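PDB 7M13: GDP-L-fucose synthase from Campylobacter jejuni subsp. jejuni serotype O:2, which binds NADPH and works as a GDP-D-glycero-L-gluco-heptose synthase in capsular polysaccharide biosynthesis, within the fucose synthase subfamily of the NAD(P)-dependent epimerase/dehydratases. Local coordinates for residues A14-T19 / L38-E43; T22-N27 / F65-L70; A53-F56 / K60-Y63; L44-V47 / A51-K54. All blocks are in the same frame, centred on the assembly; numbering follows the deposited sequence.

All four contacts lie in the first half of the Rossmann nucleotide-binding fold. Contact 1 joins the loops that follow strands 11-14 and 36-37; contact 4 (44-47 with 51-54) comes next along the chain, then contact 3 (53-56 with 60-63), both using helix 49-59 and sharing Ala53 and Lys54. Contact 2 spans the longest loop, from helix 19-30 to strand 63-66, so contacts 3 and 4 are nested inside it, while its segments alternate with those of contact 1. Centres of contacts 1 and 2 are about 8 Å apart, those of 2 and 4 about 17 Å. Contacts 1, 2 and 4 all touch NADP; contact 3 is packing at the end of helix 49-59, its centre about 10 Å from that of contact 4.

Contact 1. Residues A14-T19 / L38-E43; sequences AGHKGT and LKTRQE. With NAP (NADP nicotinamide-adenine-dinucleotide phosphate), chain E.
His16 packs on Leu38 in a surface contact between the two loops that leave the C-terminal ends of parallel strands 11-14 and 36-37 of the Rossmann fold. The GxxGxxG sequence begins at Gly15 in the first loop and runs into helix 19-30, a type I turn leading to Gly18 at the N-cap. Leu38 CB sits over the centre of the imidazole, 3.7 Å from the centroid of the His16 ring and 4° off its normal, a CH-pi contact; Lys17 CG covers the opposite face nearer the rim. At the edge, in the ring plane, His16 CE1 comes 3.4 Å from Lys39 O. The position of CG between the backbone N and carbonyl carbon (chi1 68°) directs the His16 ring across to the second loop. No direct hydrogen bond joins the segments. Instead one water lies 2.8 Å from His16 ND1 and accepts from Lys39 N, while a second donates to Lys39 O and accepts weakly from Gly15 N. Both loops also hold the cofactor: Thr19 N donates to pyrophosphate oxygen O2A of NADP (3.0 Å), and Arg41 NH2 to O2X of the 2'-phosphate (2.8 Å, 163°), with Arg41 NE reaching O3X at 3.2 Å. Face packing and water bridges thus hold the loops together, and the paired arginine bonds to the 2'-phosphate are consistent with a preference for NADP(H).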
# COMPACT_ATOMS: atom_id res chain seq x y z
N ALA B 14 -7.12 -20.15 3.44
CA ALA B 14 -6.46 -19.41 4.52
C ALA B 14 -7.54 -18.78 5.37
O ALA B 14 -8.50 -18.24 4.77
CB ALA B 14 -5.52 -18.40 3.94
N GLY B 15 -7.45 -18.85 6.69
CA GLY B 15 -8.48 -18.30 7.58
C GLY B 15 -9.74 -19.11 7.55
O GLY B 15 -10.85 -18.52 7.54
N HIS B 16 -9.63 -20.43 7.57
CA HIS B 16 -10.79 -21.31 7.28
C HIS B 16 -11.83 -21.28 8.40
O HIS B 16 -12.94 -21.80 8.12
CB HIS B 16 -10.36 -22.73 7.00
CG HIS B 16 -9.81 -23.44 8.19
ND1 HIS B 16 -8.56 -23.17 8.65
CD2 HIS B 16 -10.33 -24.43 8.94
CE1 HIS B 16 -8.31 -23.97 9.69
NE2 HIS B 16 -9.40 -24.77 9.87
N LYS B 17 -11.48 -20.80 9.59
CA LYS B 17 -12.46 -20.77 10.72
C LYS B 17 -13.29 -19.49 10.72
O LYS B 17 -14.24 -19.39 11.49
CB LYS B 17 -11.74 -20.96 12.06
CG LYS B 17 -10.98 -22.27 12.20
CD LYS B 17 -11.89 -23.47 12.16
CE LYS B 17 -12.36 -23.90 13.54
NZ LYS B 17 -11.23 -24.32 14.41
N GLY B 18 -13.00 -18.53 9.86
CA GLY B 18 -13.79 -17.29 9.79
C GLY B 18 -15.06 -17.49 8.99
O GLY B 18 -15.39 -18.62 8.54
N THR B 19 -15.84 -16.44 8.84
CA THR B 19 -17.19 -16.56 8.22
C THR B 19 -17.06 -17.04 6.76
O THR B 19 -17.72 -18.03 6.36
CB THR B 19 -17.95 -15.25 8.37
OG1 THR B 19 -18.09 -15.02 9.77
CG2 THR B 19 -19.30 -15.31 7.70
N LEU B 38 -6.01 -27.06 5.50
CA LEU B 38 -6.58 -26.13 6.49
C LEU B 38 -5.59 -26.02 7.64
O LEU B 38 -5.15 -27.05 8.14
CB LEU B 38 -7.94 -26.65 6.94
CG LEU B 38 -8.96 -27.01 5.85
CD1 LEU B 38 -10.19 -27.63 6.49
CD2 LEU B 38 -9.34 -25.80 5.01
N LYS B 39 -5.17 -24.81 7.99
CA LYS B 39 -4.25 -24.57 9.12
C LYS B 39 -4.89 -23.56 10.07
O LYS B 39 -5.26 -22.45 9.64
CB LYS B 39 -2.90 -24.07 8.60
CG LYS B 39 -2.17 -25.05 7.71
CD LYS B 39 -1.63 -26.24 8.48
CE LYS B 39 -0.79 -27.14 7.61
NZ LYS B 39 -0.38 -28.38 8.33
N THR B 40 -4.96 -23.89 11.37
CA THR B 40 -5.36 -22.89 12.38
C THR B 40 -4.23 -21.87 12.54
O THR B 40 -3.10 -22.17 12.10
CB THR B 40 -5.67 -23.56 13.72
OG1 THR B 40 -4.43 -24.10 14.18
CG2 THR B 40 -6.72 -24.65 13.59
N ARG B 41 -4.54 -20.74 13.16
CA ARG B 41 -3.55 -19.70 13.52
C ARG B 41 -2.44 -20.34 14.36
O ARG B 41 -1.27 -20.01 14.14
CB ARG B 41 -4.23 -18.55 14.27
CG ARG B 41 -3.24 -17.52 14.78
CD ARG B 41 -3.86 -16.50 15.73
NE ARG B 41 -5.00 -15.78 15.19
CZ ARG B 41 -4.97 -14.54 14.69
NH1 ARG B 41 -3.84 -13.89 14.58
NH2 ARG B 41 -6.08 -13.96 14.28
N GLN B 42 -2.80 -21.24 15.27
CA GLN B 42 -1.82 -21.93 16.15
C GLN B 42 -0.86 -22.77 15.30
O GLN B 42 0.34 -22.85 15.64
CB GLN B 42 -2.57 -22.74 17.21
CG GLN B 42 -3.28 -21.87 18.23
CD GLN B 42 -4.50 -21.11 17.74
OE1 GLN B 42 -4.75 -19.97 18.16
NE2 GLN B 42 -5.29 -21.72 16.87
N GLU B 43 -1.36 -23.42 14.24
CA GLU B 43 -0.54 -24.25 13.34
C GLU B 43 0.31 -23.37 12.41
O GLU B 43 1.36 -23.83 11.98
CB GLU B 43 -1.41 -25.17 12.49
CG GLU B 43 -2.06 -26.27 13.30
CD GLU B 43 -2.98 -27.15 12.47
OE1 GLU B 43 -2.75 -28.38 12.47
OE2 GLU B 43 -3.94 -26.62 11.86
PA NAP E . -13.18 -13.39 9.80
O1A NAP E . -12.83 -12.16 10.59
O2A NAP E . -14.49 -14.06 10.13
O5B NAP E . -12.08 -14.50 9.92
C5B NAP E . -10.70 -14.19 9.73
C4B NAP E . -9.93 -15.44 10.00
O4B NAP E . -8.54 -15.16 9.71
C3B NAP E . -9.99 -15.94 11.46
O3B NAP E . -10.41 -17.30 11.48
C2B NAP E . -8.58 -15.71 11.97
O2B NAP E . -8.12 -16.72 12.87
C1B NAP E . -7.76 -15.80 10.69
N9A NAP E . -6.49 -15.12 10.82
C8A NAP E . -6.27 -13.80 11.08
N7A NAP E . -5.01 -13.49 11.25
C5A NAP E . -4.35 -14.70 11.11
C6A NAP E . -2.99 -15.04 11.20
N6A NAP E . -2.02 -14.18 11.51
N1A NAP E . -2.68 -16.34 11.02
C2A NAP E . -3.65 -17.22 10.74
N3A NAP E . -4.97 -17.00 10.64
C4A NAP E . -5.25 -15.71 10.85
O3 NAP E . -13.16 -13.02 8.25
PN NAP E . -14.39 -12.80 7.28
O1N NAP E . -15.34 -11.87 7.93
O2N NAP E . -14.84 -14.14 6.85
O5D NAP E . -13.66 -12.04 6.05
C5D NAP E . -13.15 -12.77 4.96
C4D NAP E . -12.58 -11.79 3.98
O4D NAP E . -13.64 -10.93 3.47
C3D NAP E . -11.50 -10.85 4.55
O3D NAP E . -10.50 -10.56 3.57
C2D NAP E . -12.32 -9.64 4.90
O2D NAP E . -11.54 -8.45 5.04
C1D NAP E . -13.28 -9.57 3.73
N1N NAP E . -14.47 -8.76 4.07
C2N NAP E . -15.32 -9.11 5.08
C3N NAP E . -16.35 -8.31 5.43
C7N NAP E . -17.30 -8.64 6.52
O7N NAP E . -18.32 -7.93 6.67
N7N NAP E . -17.02 -9.68 7.30
C4N NAP E . -16.60 -7.09 4.69
C5N NAP E . -15.69 -6.79 3.61
C6N NAP E . -14.66 -7.56 3.39
P2B NAP E . -8.58 -16.69 14.42
O1X NAP E . -9.99 -17.20 14.38
O2X NAP E . -8.41 -15.34 14.97
O3X NAP E . -7.60 -17.68 15.10
O HOH W 1 -4.59 -20.44 7.18
O HOH W 2 -6.46 -22.41 6.96

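Contact 2. Residues T22-N27 / F65-L70; sequences TALVEN and FLTAVL. With NAP (NADP nicotinamide-adenine-dinucleotide phosphate), chain E.
The Phe65 ring receives Leu24 CD2 over one face, 3.9 Å above the plane and displaced toward the rim; measured from the centroid, CD2 is 4.1 Å away and 18° off the normal, which makes this a CH-pi contact. The other methyl, Leu24 CD1, bridges Phe65 CB (3.9 Å), on strand 63-66, and Thr67 CG2 (3.8 Å), just past it, so helix 19-30 packs on the sheet here through one leucine. Helix 247-260 touches Phe65 as well, through Ala254 and Met258. With chi1 of Thr67 at 85°, OG1 lies between the backbone N and the carbonyl carbon and CG2 beside the backbone N; CG2 thus meets Leu24, while OG1 is hydrogen-bonded to Ala14 O on the neighbouring strand. The second flat group, the Asn27 amide, stays within the helix: ND2 donates in its own plane to Ala23 O (2.9 Å), which also accepts from Asn27 N on the opposite face of the carbonyl. From Thr67 onward the chain lines the NADP pocket, and Val69 N makes a weak bond of 3.4 Å to ribose O4B. Across the contact the chemistry is wholly apolar, so its cohesion rests on buried methyl and aromatic packing, with the threonine hydroxyl satisfied elsewhere.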
# COMPACT_ATOMS: atom_id res chain seq x y z
N THR B 22 -15.33 -20.61 6.54
CA THR B 22 -16.21 -21.75 6.91
C THR B 22 -17.15 -22.02 5.73
O THR B 22 -17.39 -23.20 5.41
CB THR B 22 -16.98 -21.46 8.19
OG1 THR B 22 -16.05 -21.29 9.27
CG2 THR B 22 -17.94 -22.59 8.48
N ALA B 23 -17.75 -20.99 5.13
CA ALA B 23 -18.65 -21.13 3.98
C ALA B 23 -17.92 -21.76 2.79
O ALA B 23 -18.49 -22.58 2.07
CB ALA B 23 -19.26 -19.80 3.60
N LEU B 24 -16.66 -21.38 2.54
CA LEU B 24 -15.93 -21.97 1.41
C LEU B 24 -15.68 -23.46 1.67
O LEU B 24 -15.86 -24.26 0.73
CB LEU B 24 -14.62 -21.22 1.19
CG LEU B 24 -14.78 -19.96 0.36
CD1 LEU B 24 -13.58 -19.06 0.61
CD2 LEU B 24 -14.92 -20.30 -1.10
N VAL B 25 -15.24 -23.79 2.88
CA VAL B 25 -14.98 -25.22 3.22
C VAL B 25 -16.26 -26.00 2.96
O VAL B 25 -16.21 -27.01 2.26
CB VAL B 25 -14.47 -25.42 4.65
CG1 VAL B 25 -14.45 -26.92 4.98
CG2 VAL B 25 -13.11 -24.83 4.92
N GLU B 26 -17.39 -25.55 3.50
CA GLU B 26 -18.67 -26.33 3.36
C GLU B 26 -19.12 -26.42 1.91
O GLU B 26 -19.59 -27.49 1.47
CB GLU B 26 -19.75 -25.71 4.24
CG GLU B 26 -19.49 -25.93 5.71
CD GLU B 26 -20.49 -25.23 6.62
OE1 GLU B 26 -21.27 -24.37 6.12
OE2 GLU B 26 -20.45 -25.52 7.84
N ASN B 27 -19.09 -25.33 1.16
CA ASN B 27 -19.55 -25.28 -0.25
C ASN B 27 -18.61 -26.11 -1.15
O ASN B 27 -19.10 -26.81 -2.03
CB ASN B 27 -19.67 -23.84 -0.72
CG ASN B 27 -21.01 -23.27 -0.34
OD1 ASN B 27 -21.98 -23.57 -1.02
ND2 ASN B 27 -21.09 -22.58 0.79
N PHE B 65 -7.65 -19.76 -1.52
CA PHE B 65 -8.64 -18.74 -1.10
C PHE B 65 -8.10 -18.02 0.10
O PHE B 65 -7.93 -18.65 1.17
CB PHE B 65 -10.00 -19.37 -0.83
CG PHE B 65 -10.65 -20.03 -2.02
CD1 PHE B 65 -11.51 -19.31 -2.84
CD2 PHE B 65 -10.52 -21.39 -2.26
CE1 PHE B 65 -12.13 -19.89 -3.93
CE2 PHE B 65 -11.15 -21.96 -3.35
CZ PHE B 65 -11.99 -21.23 -4.15
N LEU B 66 -7.79 -16.74 -0.06
CA LEU B 66 -7.13 -15.97 1.01
C LEU B 66 -8.21 -15.23 1.79
O LEU B 66 -8.59 -14.10 1.35
CB LEU B 66 -6.10 -15.04 0.40
CG LEU B 66 -5.37 -14.15 1.39
CD1 LEU B 66 -4.92 -14.94 2.61
CD2 LEU B 66 -4.24 -13.45 0.66
N THR B 67 -8.71 -15.78 2.88
CA THR B 67 -9.79 -15.12 3.66
C THR B 67 -9.27 -14.54 4.97
O THR B 67 -10.01 -13.76 5.58
CB THR B 67 -11.00 -16.02 3.95
OG1 THR B 67 -10.77 -16.81 5.13
CG2 THR B 67 -11.35 -16.91 2.78
N ALA B 68 -8.06 -14.88 5.40
CA ALA B 68 -7.55 -14.47 6.71
C ALA B 68 -7.35 -12.95 6.77
O ALA B 68 -6.85 -12.37 5.81
CB ALA B 68 -6.26 -15.17 6.97
N VAL B 69 -7.75 -12.36 7.87
CA VAL B 69 -7.72 -10.89 8.04
C VAL B 69 -7.70 -10.56 9.53
O VAL B 69 -8.22 -11.34 10.33
CB VAL B 69 -8.91 -10.23 7.32
CG1 VAL B 69 -10.23 -10.47 8.05
CG2 VAL B 69 -8.67 -8.76 7.12
N LEU B 70 -7.11 -9.41 9.87
CA LEU B 70 -7.41 -8.66 11.09
C LEU B 70 -8.45 -7.63 10.73
O LEU B 70 -8.17 -6.65 10.06
CB LEU B 70 -6.15 -7.98 11.63
CG LEU B 70 -6.42 -7.03 12.79
CD1 LEU B 70 -7.05 -7.75 13.96
CD2 LEU B 70 -5.13 -6.34 13.22
PA NAP E . -13.18 -13.39 9.80
O1A NAP E . -12.83 -12.16 10.59
O2A NAP E . -14.49 -14.06 10.13
O5B NAP E . -12.08 -14.50 9.92
C5B NAP E . -10.70 -14.19 9.73
C4B NAP E . -9.93 -15.44 10.00
O4B NAP E . -8.54 -15.16 9.71
C3B NAP E . -9.99 -15.94 11.46
O3B NAP E . -10.41 -17.30 11.48
C2B NAP E . -8.58 -15.71 11.97
O2B NAP E . -8.12 -16.72 12.87
C1B NAP E . -7.76 -15.80 10.69
N9A NAP E . -6.49 -15.12 10.82
C8A NAP E . -6.27 -13.80 11.08
N7A NAP E . -5.01 -13.49 11.25
C5A NAP E . -4.35 -14.70 11.11
C6A NAP E . -2.99 -15.04 11.20
N6A NAP E . -2.02 -14.18 11.51
N1A NAP E . -2.68 -16.34 11.02
C2A NAP E . -3.65 -17.22 10.74
N3A NAP E . -4.97 -17.00 10.64
C4A NAP E . -5.25 -15.71 10.85
O3 NAP E . -13.16 -13.02 8.25
PN NAP E . -14.39 -12.80 7.28
O1N NAP E . -15.34 -11.87 7.93
O2N NAP E . -14.84 -14.14 6.85
O5D NAP E . -13.66 -12.04 6.05
C5D NAP E . -13.15 -12.77 4.96
C4D NAP E . -12.58 -11.79 3.98
O4D NAP E . -13.64 -10.93 3.47
C3D NAP E . -11.50 -10.85 4.55
O3D NAP E . -10.50 -10.56 3.57
C2D NAP E . -12.32 -9.64 4.90
O2D NAP E . -11.54 -8.45 5.04
C1D NAP E . -13.28 -9.57 3.73
N1N NAP E . -14.47 -8.76 4.07
C2N NAP E . -15.32 -9.11 5.08
C3N NAP E . -16.35 -8.31 5.43
C7N NAP E . -17.30 -8.64 6.52
O7N NAP E . -18.32 -7.93 6.67
N7N NAP E . -17.02 -9.68 7.30
C4N NAP E . -16.60 -7.09 4.69
C5N NAP E . -15.69 -6.79 3.61
C6N NAP E . -14.66 -7.56 3.39
P2B NAP E . -8.58 -16.69 14.42
O1X NAP E . -9.99 -17.20 14.38
O2X NAP E . -8.41 -15.34 14.97
O3X NAP E . -7.60 -17.68 15.10

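Contact 3. Residues A53-F56 / K60-Y63; sequences AKFF and KPEY
Phe56 and Pro61 meet where helix 49-59 ends and the chain turns toward strand 63-66, an alpha-to-beta connection of the Rossmann fold. These two residues have the most surface buried by the contact. The pyrrolidine of Pro61 crosses the Phe56 side chain at about a right angle and touches it obliquely, with Pro61 CG 3.6 Å from Phe56 CE1. The two phenylalanines also pack on each other: Phe55 CE2 stands over the centre of the Phe56 ring, 4.1 Å above its plane. The Phe55 ring also meets that of Tyr12 on strand 11-14, while Phe56 touches Asn97 and Ser98 of helix 80-100, so the two rings touch both the sheet, at Tyr12, and the next helix. Lys60 is the third member. With phi of 47° it is the first residue to leave the helical path, yet its backbone N still donates to Phe56 O four residues earlier (2.9 Å, 145°). Pro61, following directly, has no N-H to give, and its ring turns inward onto the aromatic group. The aliphatic part of the Lys60 chain, bent at chi2, folds back beside the helix end before NZ reaches Asn101 OD1; Lys60 CD lies 3.5 Å from Phe56 O.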
# COMPACT_ATOMS: atom_id res chain seq x y z
N ALA B 53 6.37 -19.49 4.15
CA ALA B 53 7.22 -20.04 3.10
C ALA B 53 7.35 -21.56 3.30
O ALA B 53 7.25 -22.30 2.33
CB ALA B 53 8.53 -19.30 3.15
N LYS B 54 7.57 -22.00 4.53
CA LYS B 54 7.71 -23.45 4.82
C LYS B 54 6.42 -24.19 4.47
O LYS B 54 6.47 -25.29 3.88
CB LYS B 54 8.00 -23.69 6.30
CG LYS B 54 9.44 -23.50 6.72
CD LYS B 54 9.64 -23.91 8.16
CE LYS B 54 11.07 -23.77 8.64
NZ LYS B 54 11.11 -23.62 10.11
N PHE B 55 5.26 -23.63 4.83
CA PHE B 55 3.95 -24.25 4.53
C PHE B 55 3.80 -24.46 3.03
O PHE B 55 3.36 -25.54 2.57
CB PHE B 55 2.80 -23.39 5.07
CG PHE B 55 1.45 -23.73 4.50
CD1 PHE B 55 0.77 -24.85 4.94
CD2 PHE B 55 0.93 -23.00 3.44
CE1 PHE B 55 -0.46 -25.18 4.42
CE2 PHE B 55 -0.28 -23.36 2.88
CZ PHE B 55 -0.97 -24.46 3.36
N PHE B 56 4.04 -23.43 2.22
CA PHE B 56 3.86 -23.54 0.76
C PHE B 56 4.82 -24.56 0.16
O PHE B 56 4.40 -25.35 -0.71
CB PHE B 56 3.97 -22.18 0.08
CG PHE B 56 2.66 -21.44 0.06
CD1 PHE B 56 1.76 -21.64 -0.97
CD2 PHE B 56 2.31 -20.57 1.07
CE1 PHE B 56 0.52 -21.01 -0.94
CE2 PHE B 56 1.10 -19.90 1.08
CZ PHE B 56 0.21 -20.14 0.07
N LYS B 60 2.42 -27.40 -1.10
CA LYS B 60 2.27 -27.14 -2.56
C LYS B 60 0.79 -27.11 -2.95
O LYS B 60 0.39 -27.78 -3.91
CB LYS B 60 3.03 -28.20 -3.36
CG LYS B 60 4.54 -28.24 -3.13
CD LYS B 60 5.23 -27.02 -3.67
CE LYS B 60 6.74 -27.18 -3.71
NZ LYS B 60 7.40 -25.99 -4.31
N PRO B 61 -0.06 -26.26 -2.31
CA PRO B 61 -1.44 -26.13 -2.76
C PRO B 61 -1.51 -25.65 -4.21
O PRO B 61 -0.67 -24.91 -4.70
CB PRO B 61 -2.05 -25.12 -1.77
CG PRO B 61 -0.88 -24.28 -1.33
CD PRO B 61 0.29 -25.24 -1.31
N GLU B 62 -2.56 -26.07 -4.92
CA GLU B 62 -2.77 -25.72 -6.34
C GLU B 62 -3.66 -24.49 -6.46
O GLU B 62 -3.48 -23.76 -7.40
CB GLU B 62 -3.44 -26.90 -7.04
CG GLU B 62 -2.53 -28.13 -7.15
CD GLU B 62 -3.24 -29.27 -7.84
OE1 GLU B 62 -3.38 -29.21 -9.10
OE2 GLU B 62 -3.68 -30.19 -7.12
N TYR B 63 -4.53 -24.26 -5.50
CA TYR B 63 -5.53 -23.17 -5.48
C TYR B 63 -5.55 -22.61 -4.08
O TYR B 63 -5.46 -23.35 -3.07
CB TYR B 63 -6.92 -23.68 -5.90
CG TYR B 63 -6.90 -24.13 -7.33
CD1 TYR B 63 -7.12 -23.25 -8.36
CD2 TYR B 63 -6.66 -25.45 -7.65
CE1 TYR B 63 -7.05 -23.65 -9.68
CE2 TYR B 63 -6.58 -25.87 -8.96
CZ TYR B 63 -6.77 -24.97 -9.99
OH TYR B 63 -6.68 -25.37 -11.29

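Contact 4. Residues L44-V47 / A51-K54; sequences LDLV and AVAK. With NAP (NADP nicotinamide-adenine-dinucleotide phosphate), chain E.
Ala51, in the first turn of helix 49-59, is met by Leu44 from the loop that precedes the helix. The leucine methyl CD1 presses on both side chain and backbone, 3.8 Å from Ala51 CB and 3.4 Å from Ala51 O. On Leu44, chi1 of 174° sends CG toward the helix, and chi2 near 60° sets CD1 on Ala51 and CD2 toward Phe55 further along the same helix. Ala51 N itself is hydrogen-bonded to Asn48 OD1, just ahead in the chain. Val52 follows and buries the most surface of the contact. A single branch does the touching: CG2 lies 3.6 Å from Leu46 O and meets the tip of the leucine side chain at right angles, with Leu46 CD2 3.9 Å from Val52 CG2. Leu46 O is in turn hydrogen-bonded to Asn93 ND2 of helix 80-100, so the loop is held from two helices. No hydrogen bond crosses between the two segments, which meet through methyl groups against side chains and carbonyl oxygens. The other side of the loop turns to the cofactor, and Leu46 CD1 lies 3.7 Å from adenine C2A. Leu46 N donates almost straight to adenine N1A (3.0 Å, 175°). Asp45 OD1 accepts from adenine N6A (3.1 Å). The same carboxylate oxygen takes Val47 N from above the carboxylate plane, closing an Asx turn that steadies the acid. Reading of N1A and N6A by a backbone amide and an aspartate makes this the adenine-binding pocket of the Rossmann fold.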
# COMPACT_ATOMS: atom_id res chain seq x y z
N LEU B 44 -0.24 -22.24 11.97
CA LEU B 44 0.44 -21.40 10.95
C LEU B 44 0.06 -19.94 11.18
O LEU B 44 -1.10 -19.55 10.95
CB LEU B 44 0.06 -21.87 9.54
CG LEU B 44 0.57 -21.03 8.36
CD1 LEU B 44 2.08 -20.97 8.35
CD2 LEU B 44 0.01 -21.61 7.07
N ASP B 45 1.00 -19.17 11.70
CA ASP B 45 0.84 -17.71 11.88
C ASP B 45 1.12 -17.03 10.54
O ASP B 45 2.28 -17.02 10.11
CB ASP B 45 1.79 -17.20 12.95
CG ASP B 45 1.68 -15.70 13.18
OD1 ASP B 45 0.78 -15.01 12.57
OD2 ASP B 45 2.51 -15.19 13.98
N LEU B 46 0.09 -16.52 9.85
CA LEU B 46 0.25 -16.03 8.46
C LEU B 46 1.02 -14.69 8.40
O LEU B 46 1.43 -14.32 7.29
CB LEU B 46 -1.14 -15.86 7.84
CG LEU B 46 -1.84 -17.19 7.55
CD1 LEU B 46 -3.25 -16.92 7.08
CD2 LEU B 46 -1.08 -17.98 6.54
N VAL B 47 1.27 -14.05 9.54
CA VAL B 47 2.14 -12.85 9.61
C VAL B 47 3.60 -13.27 9.48
O VAL B 47 4.43 -12.41 9.19
CB VAL B 47 1.83 -12.03 10.87
CG1 VAL B 47 2.83 -10.91 11.11
CG2 VAL B 47 0.42 -11.48 10.81
N ALA B 51 7.29 -19.11 8.45
CA ALA B 51 6.31 -20.22 8.59
C ALA B 51 5.50 -20.36 7.29
O ALA B 51 5.13 -21.48 6.86
CB ALA B 51 5.42 -19.97 9.77
N VAL B 52 5.11 -19.24 6.68
CA VAL B 52 4.29 -19.29 5.45
C VAL B 52 5.10 -19.88 4.29
O VAL B 52 4.59 -20.74 3.56
CB VAL B 52 3.69 -17.92 5.12
CG1 VAL B 52 2.99 -17.99 3.78
CG2 VAL B 52 2.74 -17.49 6.21
N ALA B 53 6.37 -19.49 4.15
CA ALA B 53 7.22 -20.04 3.10
C ALA B 53 7.35 -21.56 3.30
O ALA B 53 7.25 -22.30 2.33
CB ALA B 53 8.53 -19.30 3.15
N LYS B 54 7.57 -22.00 4.53
CA LYS B 54 7.71 -23.45 4.82
C LYS B 54 6.42 -24.19 4.47
O LYS B 54 6.47 -25.29 3.88
CB LYS B 54 8.00 -23.69 6.30
CG LYS B 54 9.44 -23.50 6.72
CD LYS B 54 9.64 -23.91 8.16
CE LYS B 54 11.07 -23.77 8.64
NZ LYS B 54 11.11 -23.62 10.11
PA NAP E . -13.18 -13.39 9.80
O1A NAP E . -12.83 -12.16 10.59
O2A NAP E . -14.49 -14.06 10.13
O5B NAP E . -12.08 -14.50 9.92
C5B NAP E . -10.70 -14.19 9.73
C4B NAP E . -9.93 -15.44 10.00
O4B NAP E . -8.54 -15.16 9.71
C3B NAP E . -9.99 -15.94 11.46
O3B NAP E . -10.41 -17.30 11.48
C2B NAP E . -8.58 -15.71 11.97
O2B NAP E . -8.12 -16.72 12.87
C1B NAP E . -7.76 -15.80 10.69
N9A NAP E . -6.49 -15.12 10.82
C8A NAP E . -6.27 -13.80 11.08
N7A NAP E . -5.01 -13.49 11.25
C5A NAP E . -4.35 -14.70 11.11
C6A NAP E . -2.99 -15.04 11.20
N6A NAP E . -2.02 -14.18 11.51
N1A NAP E . -2.68 -16.34 11.02
C2A NAP E . -3.65 -17.22 10.74
N3A NAP E . -4.97 -17.00 10.64
C4A NAP E . -5.25 -15.71 10.85
O3 NAP E . -13.16 -13.02 8.25
PN NAP E . -14.39 -12.80 7.28
O1N NAP E . -15.34 -11.87 7.93
O2N NAP E . -14.84 -14.14 6.85
O5D NAP E . -13.66 -12.04 6.05
C5D NAP E . -13.15 -12.77 4.96
C4D NAP E . -12.58 -11.79 3.98
O4D NAP E . -13.64 -10.93 3.47
C3D NAP E . -11.50 -10.85 4.55
O3D NAP E . -10.50 -10.56 3.57
C2D NAP E . -12.32 -9.64 4.90
O2D NAP E . -11.54 -8.45 5.04
C1D NAP E . -13.28 -9.57 3.73
N1N NAP E . -14.47 -8.76 4.07
C2N NAP E . -15.32 -9.11 5.08
C3N NAP E . -16.35 -8.31 5.43
C7N NAP E . -17.30 -8.64 6.52
O7N NAP E . -18.32 -7.93 6.67
N7N NAP E . -17.02 -9.68 7.30
C4N NAP E . -16.60 -7.09 4.69
C5N NAP E . -15.69 -6.79 3.61
C6N NAP E . -14.66 -7.56 3.39
P2B NAP E . -8.58 -16.69 14.42
O1X NAP E . -9.99 -17.20 14.38
O2X NAP E . -8.41 -15.34 14.97
O3X NAP E . -7.60 -17.68 15.10